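Histone acetyltransferase HPA2 and related acetyltransferases (Corynebacterium glutamicum ATCC 13032, PDB 2QEC) probably transfers an acyl group from a coenzyme A thioester to an as yet unidentified acceptor, as a member of the GCN5-related N-acetyltransferase (GNAT) family. Local coordinates at residues P4-A9 with D64-S69; V74-W79 with T130-S135; L161-T166 with L193-P198. The protein carries 1 engineered substitution. All coordinates share one frame; numbering follows the deposited sequence.

Contact 1: P4-A9 with D64-S69; sequences PTVLPA and DVARDS. With EDO (1,2-ethanediol), chain H; EDO (1,2-ethanediol), chain C.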
# COMPACT_ATOMS: atom_id res chain seq x y z
N PRO A 4 25.47 -18.32 -3.60
CA PRO A 4 26.37 -17.19 -3.50
C PRO A 4 26.25 -16.43 -2.18
O PRO A 4 25.18 -16.40 -1.55
CB PRO A 4 25.97 -16.32 -4.67
CG PRO A 4 24.64 -16.79 -5.09
CD PRO A 4 24.59 -18.22 -4.78
N THR A 5 27.33 -15.79 -1.79
CA THR A 5 27.39 -15.10 -0.54
C THR A 5 27.22 -13.59 -0.79
O THR A 5 27.72 -13.07 -1.76
CB THR A 5 28.65 -15.56 0.13
OG1 THR A 5 28.46 -16.95 0.46
CG2 THR A 5 28.98 -14.81 1.36
N VAL A 6 26.44 -12.94 0.07
CA VAL A 6 26.05 -11.56 -0.15
C VAL A 6 26.64 -10.65 0.91
O VAL A 6 26.53 -10.92 2.09
CB VAL A 6 24.51 -11.43 -0.25
CG1 VAL A 6 24.11 -9.96 -0.50
CG2 VAL A 6 23.97 -12.30 -1.40
N LEU A 7 27.27 -9.56 0.46
CA LEU A 7 27.85 -8.52 1.30
C LEU A 7 27.68 -7.13 0.66
O LEU A 7 27.42 -7.01 -0.56
CB LEU A 7 29.34 -8.73 1.51
CG LEU A 7 29.79 -10.02 2.21
CD1 LEU A 7 31.27 -10.22 2.05
CD2 LEU A 7 29.46 -9.99 3.67
N PRO A 8 27.82 -6.10 1.48
CA PRO A 8 27.85 -4.75 0.89
C PRO A 8 29.01 -4.59 -0.07
O PRO A 8 30.09 -5.20 0.12
CB PRO A 8 27.99 -3.84 2.13
CG PRO A 8 27.46 -4.66 3.29
CD PRO A 8 27.93 -6.04 2.96
N ALA A 9 28.78 -3.80 -1.12
CA ALA A 9 29.80 -3.47 -2.10
C ALA A 9 30.81 -2.52 -1.49
O ALA A 9 30.50 -1.78 -0.57
CB ALA A 9 29.18 -2.81 -3.31
N ASP A 64 24.26 -4.26 -2.53
CA ASP A 64 24.67 -5.62 -2.15
C ASP A 64 25.25 -6.31 -3.37
O ASP A 64 24.76 -6.14 -4.49
CB ASP A 64 23.48 -6.40 -1.62
CG ASP A 64 22.95 -5.87 -0.31
OD1 ASP A 64 23.70 -5.17 0.44
OD2 ASP A 64 21.79 -6.23 0.01
N VAL A 65 26.31 -7.10 -3.18
CA VAL A 65 26.80 -7.95 -4.22
C VAL A 65 26.80 -9.40 -3.77
O VAL A 65 27.06 -9.69 -2.61
CB VAL A 65 28.27 -7.62 -4.67
CG1 VAL A 65 28.31 -6.33 -5.39
CG2 VAL A 65 29.25 -7.60 -3.51
N ALA A 66 26.58 -10.28 -4.74
CA ALA A 66 26.70 -11.73 -4.59
C ALA A 66 27.93 -12.17 -5.35
O ALA A 66 28.11 -11.75 -6.48
CB ALA A 66 25.49 -12.38 -5.21
N ARG A 67 28.74 -13.04 -4.76
CA ARG A 67 29.91 -13.56 -5.38
C ARG A 67 29.78 -15.05 -5.44
O ARG A 67 29.21 -15.67 -4.51
CB ARG A 67 31.17 -13.16 -4.59
CG ARG A 67 31.43 -11.62 -4.55
CD ARG A 67 32.73 -11.33 -3.81
NE ARG A 67 33.13 -9.92 -3.92
CZ ARG A 67 32.79 -8.96 -3.06
NH1 ARG A 67 32.05 -9.22 -1.98
NH2 ARG A 67 33.21 -7.72 -3.27
N ASP A 68 30.36 -15.63 -6.48
CA ASP A 68 30.41 -17.07 -6.60
C ASP A 68 31.64 -17.63 -5.88
O ASP A 68 32.40 -16.89 -5.24
CB ASP A 68 30.28 -17.50 -8.06
CG ASP A 68 31.44 -17.07 -8.92
OD1 ASP A 68 32.51 -16.72 -8.43
OD2 ASP A 68 31.27 -17.13 -10.13
N SER A 69 31.84 -18.95 -5.98
CA SER A 69 32.91 -19.62 -5.23
C SER A 69 34.27 -19.28 -5.80
O SER A 69 35.26 -19.47 -5.14
CB SER A 69 32.69 -21.14 -5.22
OG SER A 69 32.91 -21.67 -6.50
C1 EDO H . 25.06 -2.43 1.11
O1 EDO H . 24.47 -3.20 2.11
C2 EDO H . 25.61 -1.09 1.53
O2 EDO H . 26.06 -0.41 0.36
C1 EDO C . 28.22 0.93 -1.29
O1 EDO C . 28.34 -0.25 -0.49
C2 EDO C . 28.52 2.17 -0.45
O2 EDO C . 29.79 2.72 -0.81
O HOH W 1 29.93 -11.12 -1.42
O HOH W 2 30.39 -17.30 -2.20
O HOH W 3 32.07 -6.59 -0.67
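L7 and V65 exchange two backbone hydrogen bonds, V65 N to L7 O at 2.8 Å and L7 N to V65 O at 3.1 Å. Two residues along, R67 N reaches T5 O at 3.2 Å, while the return bond from T5 N to R67 O is weak. Between these two pairs, V6 and A66 are non-hydrogen-bonded; CA-H...O contacts link the backbones, and the side chains meet as well. CG2 of V6 touches A66 CB at 4.1 Å, and P4 CB meets the same methyl at 4.0 Å. The other V6 branch, CG1, stands anti to the backbone N (chi1 -180°) and rests on D64 CB at 3.8 Å, the two side chains crossing at about a right angle. Helix 142-154 covers this face, with A145 and H149 against V6. The pairing adds strand 5-8, one of the two outermost in this chain, antiparallel to strand 61-67 in the GNAT sheet. On the face carrying V65 and R67, the extended R67 side chain carries its guanidinium over V65, whose CG2 lies 3.4 Å above the plane, offset toward the rim. Water 1 accepts from R67 NH1 and donates to T5 O, tying the arginine to the edge strand, and water 3, in plane at the guanidinium edge, also accepts from NH1. Farther out, a salt bridge from NH2 to D13 fixes the other end of the group. D64 OD1 is likewise shared, between a salt bridge to R153 and the hydroxyl O1 of an ethanediol at 2.7 Å, whose carbon C1 also packs against the ring of P8.

Contact 2: V74-W79 with T130-S135; sequences VGVALW and TVATSS. With EDO (1,2-ethanediol), chain D; EDO (1,2-ethanediol), chain G.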
# COMPACT_ATOMS: atom_id res chain seq x y z
N VAL A 74 28.57 -11.88 -9.26
CA VAL A 74 27.60 -12.49 -10.17
C VAL A 74 26.18 -11.92 -10.02
O VAL A 74 25.28 -12.27 -10.78
CB VAL A 74 27.55 -14.05 -9.99
CG1 VAL A 74 28.80 -14.66 -10.53
CG2 VAL A 74 27.32 -14.46 -8.55
N GLY A 75 26.01 -11.02 -9.08
CA GLY A 75 24.73 -10.33 -8.93
C GLY A 75 24.88 -9.10 -8.08
O GLY A 75 25.84 -8.96 -7.32
N VAL A 76 23.92 -8.20 -8.26
CA VAL A 76 23.87 -6.96 -7.53
C VAL A 76 22.41 -6.59 -7.25
O VAL A 76 21.51 -6.86 -8.06
CB VAL A 76 24.66 -5.81 -8.26
CG1 VAL A 76 24.05 -5.43 -9.62
CG2 VAL A 76 24.82 -4.58 -7.37
N ALA A 77 22.18 -6.01 -6.06
CA ALA A 77 20.90 -5.41 -5.70
C ALA A 77 21.08 -3.97 -5.16
O ALA A 77 22.00 -3.67 -4.37
CB ALA A 77 20.17 -6.28 -4.70
N LEU A 78 20.16 -3.08 -5.57
CA LEU A 78 20.17 -1.66 -5.18
C LEU A 78 18.91 -1.39 -4.40
O LEU A 78 17.84 -1.68 -4.89
CB LEU A 78 20.22 -0.75 -6.40
CG LEU A 78 21.45 -1.01 -7.34
CD1 LEU A 78 21.37 -0.08 -8.54
CD2 LEU A 78 22.74 -0.70 -6.68
N TRP A 79 19.11 -0.91 -3.17
CA TRP A 79 18.05 -0.64 -2.21
C TRP A 79 18.11 0.82 -1.73
O TRP A 79 19.21 1.38 -1.48
CB TRP A 79 18.28 -1.54 -1.01
CG TRP A 79 18.18 -3.04 -1.22
CD1 TRP A 79 19.15 -3.89 -1.69
CD2 TRP A 79 17.07 -3.86 -0.87
NE1 TRP A 79 18.70 -5.17 -1.66
CE2 TRP A 79 17.43 -5.18 -1.15
CE3 TRP A 79 15.81 -3.60 -0.32
CZ2 TRP A 79 16.55 -6.24 -0.96
CZ3 TRP A 79 14.95 -4.65 -0.10
CH2 TRP A 79 15.34 -5.97 -0.41
N THR A 130 16.48 -2.48 -8.03
CA THR A 130 16.84 -3.41 -9.04
C THR A 130 17.63 -4.58 -8.44
O THR A 130 18.37 -4.42 -7.45
CB THR A 130 17.60 -2.66 -10.16
OG1 THR A 130 17.56 -3.42 -11.36
CG2 THR A 130 19.02 -2.36 -9.76
N VAL A 131 17.43 -5.75 -9.05
CA VAL A 131 18.22 -6.95 -8.78
C VAL A 131 18.65 -7.53 -10.10
O VAL A 131 17.84 -7.75 -11.00
CB VAL A 131 17.44 -7.95 -7.83
CG1 VAL A 131 16.09 -8.28 -8.37
CG2 VAL A 131 18.23 -9.26 -7.62
N ALA A 132 19.96 -7.72 -10.28
CA ALA A 132 20.49 -8.17 -11.50
C ALA A 132 21.44 -9.32 -11.26
O ALA A 132 22.18 -9.29 -10.27
CB ALA A 132 21.23 -7.02 -12.18
N THR A 133 21.39 -10.28 -12.16
CA THR A 133 22.20 -11.51 -12.14
C THR A 133 22.99 -11.55 -13.42
O THR A 133 22.44 -11.29 -14.49
CB THR A 133 21.27 -12.76 -12.12
OG1 THR A 133 20.53 -12.76 -10.89
CG2 THR A 133 22.04 -14.07 -12.21
N SER A 134 24.27 -11.93 -13.34
CA SER A 134 25.07 -12.14 -14.55
C SER A 134 24.49 -13.28 -15.39
O SER A 134 23.96 -14.26 -14.85
CB SER A 134 26.54 -12.48 -14.23
OG SER A 134 27.11 -11.44 -13.52
N SER A 135 24.63 -13.18 -16.71
CA SER A 135 24.10 -14.19 -17.62
C SER A 135 24.74 -15.53 -17.31
O SER A 135 24.05 -16.57 -17.22
CB SER A 135 24.41 -13.81 -19.08
OG SER A 135 23.99 -12.47 -19.35
C1 EDO D . 12.95 -6.30 -8.51
O1 EDO D . 11.63 -5.79 -8.75
C2 EDO D . 14.00 -5.31 -9.01
O2 EDO D . 14.64 -5.76 -10.23
C1 EDO G . 16.38 -12.26 -9.53
O1 EDO G . 15.09 -12.06 -8.90
C2 EDO G . 16.59 -11.43 -10.81
O2 EDO G . 17.99 -11.38 -11.20
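L78 and T130 are brought side by side by their first torsions: CG of L78 stands beside the backbone N (chi1 -57°), and OG1 of T130 is anti to its own N (chi1 -159°), which leaves CG2 between N and the carbonyl carbon. The two side chains point the same way, and L78 CD1 presses on T130 CG2 at 3.5 Å, tighter than usual van der Waals contact. These strands are the central antiparallel pair of the GNAT sheet. V76 and A132 form a hydrogen-bonded pair, with A132 N to V76 O at 2.8 Å and V76 N to A132 O at 2.9 Å; L78 N adds a bond to T130 O at 2.9 Å. Side chains of V76, T130 and A132 pack under helix 14-25, against I17, F25 and A24, whereas A77, V131 and T133 face V142 and L146 of helix 142-154. Two ethanediols lie by strand 126-133: O2 of one accepts a weak bond from V131 N, and O2 of the other is hydrogen-bonded to the side-chain OG1 of T133 at 2.9 Å. In GNAT enzymes the edge of this strand facing strand 159-163 commonly receives the pantetheine arm of acetyl-CoA, and V131 N may have that role here. Toward strand 61-67, a classic beta bulge sets V74 and G75 together opposite A66. Where strand 126-133 ends, S134 N donates to V74 O at 2.8 Å from 35° above the carbonyl plane.

Contact 3: L161-T166 with L193-P198; sequences LEATST and LAMWKP. With EDO (1,2-ethanediol), chain F.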
# COMPACT_ATOMS: atom_id res chain seq x y z
N LEU A 161 8.43 -2.99 -3.92
CA LEU A 161 9.05 -3.26 -5.17
C LEU A 161 7.99 -3.28 -6.28
O LEU A 161 6.79 -3.25 -6.04
CB LEU A 161 9.85 -4.58 -5.13
CG LEU A 161 9.10 -5.87 -4.77
CD1 LEU A 161 8.27 -6.42 -5.95
CD2 LEU A 161 10.06 -6.92 -4.33
N GLU A 162 8.46 -3.31 -7.52
CA GLU A 162 7.60 -3.40 -8.70
C GLU A 162 8.02 -4.58 -9.50
O GLU A 162 9.11 -4.57 -10.06
CB GLU A 162 7.73 -2.11 -9.48
CG GLU A 162 6.98 -0.97 -8.77
CD GLU A 162 7.42 0.43 -9.19
OE1 GLU A 162 8.30 0.52 -10.05
OE2 GLU A 162 6.85 1.43 -8.69
N ALA A 163 7.19 -5.62 -9.54
CA ALA A 163 7.59 -6.88 -10.20
C ALA A 163 7.27 -6.81 -11.69
O ALA A 163 6.20 -6.34 -12.09
CB ALA A 163 6.90 -8.08 -9.53
N THR A 164 8.21 -7.24 -12.52
CA THR A 164 8.05 -7.11 -13.98
C THR A 164 7.44 -8.31 -14.72
O THR A 164 7.18 -8.20 -15.93
CB THR A 164 9.39 -6.82 -14.62
OG1 THR A 164 10.32 -7.84 -14.21
CG2 THR A 164 9.90 -5.44 -14.19
N SER A 165 7.23 -9.43 -14.01
CA SER A 165 6.47 -10.58 -14.53
C SER A 165 5.64 -11.25 -13.43
O SER A 165 5.87 -11.02 -12.23
CB SER A 165 7.42 -11.61 -15.15
OG SER A 165 8.30 -12.15 -14.20
N THR A 166 4.65 -12.04 -13.83
CA THR A 166 3.86 -12.83 -12.88
C THR A 166 4.76 -13.84 -12.18
O THR A 166 4.64 -14.07 -10.98
CB THR A 166 2.65 -13.51 -13.56
OG1 THR A 166 1.69 -12.51 -13.90
CG2 THR A 166 1.96 -14.54 -12.63
N LEU A 193 3.73 -4.97 -11.51
CA LEU A 193 2.89 -5.24 -10.35
C LEU A 193 3.61 -4.72 -9.09
O LEU A 193 4.59 -5.28 -8.65
CB LEU A 193 2.62 -6.75 -10.21
CG LEU A 193 1.69 -7.11 -9.02
CD1 LEU A 193 0.40 -6.38 -9.06
CD2 LEU A 193 1.44 -8.58 -8.91
N ALA A 194 3.12 -3.60 -8.56
CA ALA A 194 3.60 -3.05 -7.29
C ALA A 194 3.27 -4.03 -6.20
O ALA A 194 2.13 -4.53 -6.14
CB ALA A 194 2.87 -1.72 -7.00
N MSE A 195 4.21 -4.25 -5.29
CA MSE A 195 4.01 -5.17 -4.16
C MSE A 195 4.59 -4.58 -2.88
O MSE A 195 5.43 -3.70 -2.92
CB MSE A 195 4.69 -6.51 -4.45
CG MSE A 195 4.31 -7.10 -5.79
SE MSE A 195 4.87 -8.90 -6.06
CE MSE A 195 3.45 -9.53 -5.23
N TRP A 196 4.11 -5.11 -1.74
CA TRP A 196 4.43 -4.62 -0.43
C TRP A 196 4.69 -5.78 0.50
O TRP A 196 3.78 -6.61 0.73
CB TRP A 196 3.18 -3.89 0.08
CG TRP A 196 3.26 -3.16 1.40
CD1 TRP A 196 2.62 -3.49 2.55
CD2 TRP A 196 3.93 -1.93 1.66
NE1 TRP A 196 2.87 -2.55 3.52
CE2 TRP A 196 3.67 -1.58 3.01
CE3 TRP A 196 4.74 -1.09 0.89
CZ2 TRP A 196 4.18 -0.43 3.59
CZ3 TRP A 196 5.26 0.06 1.48
CH2 TRP A 196 4.98 0.39 2.80
N LYS A 197 5.87 -5.80 1.12
CA LYS A 197 6.09 -6.66 2.29
C LYS A 197 5.81 -5.83 3.54
O LYS A 197 6.50 -4.84 3.80
CB LYS A 197 7.49 -7.25 2.31
CG LYS A 197 7.74 -8.12 3.52
CD LYS A 197 8.88 -9.05 3.35
CE LYS A 197 9.03 -10.02 4.53
NZ LYS A 197 8.95 -9.40 5.90
N PRO A 198 4.76 -6.20 4.30
CA PRO A 198 4.33 -5.30 5.35
C PRO A 198 5.28 -5.22 6.53
O PRO A 198 6.08 -6.14 6.74
CB PRO A 198 2.97 -5.85 5.78
CG PRO A 198 2.90 -7.24 5.29
CD PRO A 198 3.95 -7.42 4.21
C1 EDO F . 11.01 -6.70 5.93
O1 EDO F . 9.76 -7.19 5.44
C2 EDO F . 12.09 -7.76 6.09
O2 EDO F . 11.66 -8.97 6.69
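A163 and L193 are joined by two backbone hydrogen bonds, A163 N to L193 O at 2.8 Å and L193 N to A163 O at 2.9 Å. They differ in approach: the amide of L193 lies in the plane of the A163 carbonyl, whereas that of A163 stands above the plane of the L193 carbonyl, 42° out of it. L161 and M195 repeat the double link, with M195 N to L161 O at 2.9 Å and a longer return from L161 N to M195 O at 3.2 Å. E162 and A194 form the non-hydrogen-bonded pair between them. The carboxylate of E162 turns elsewhere, OE2 bonding to Y160 OH while OE1 lies near the like-charged E192. The short segments run at 137° to each other, well short of a flat antiparallel pair. This is the C-terminal part of the GNAT sheet, in which strand 192-197, last in sequence, is inserted between strands 159-163 and 178-183. Directly after strand 159-163, S165 serves as N-cap of helix 166-174, its OG taking the amide of A168. That helix covers the face on which L161, A163 and M195 lie, with Y172 touching all three. L161 and M195, the latter a selenomethionine, run side by side: CD1 of L161 sits 3.9 Å from M195 CB and only slightly farther from CG. SE of M195, anti along the chain (chi2 -170°), lies 4.1 Å from A163 CB; the bend at chi3 turns only the terminal CE. Farther along strand 192-197 the sheet meets the second subunit, where W196 NE1 is hydrogen-bonded to P179 O of that subunit and the indole packs on its L180.

Overall arrangement
All three contacts are antiparallel pairings in one mixed seven-stranded sheet and follow one another along the chain without overlap. Contacts 1 and 2 have centres 10 Å apart and touch, because strands 61-67 and 73-80 are neighbours in sequence and in the sheet. Contact 3 lies about 17 Å from contact 2 and 23 Å from contact 1, centre to centre. The parallel pair 126-133 and 159-163 joins the N-terminal and C-terminal parts of the sheet; in GNAT enzymes these strands splay apart to take acetyl-CoA, probably so here. Helices 14-25 and 142-154 are shared by contacts 1 and 2, while helix 166-174 serves contact 3, which reaches the second subunit.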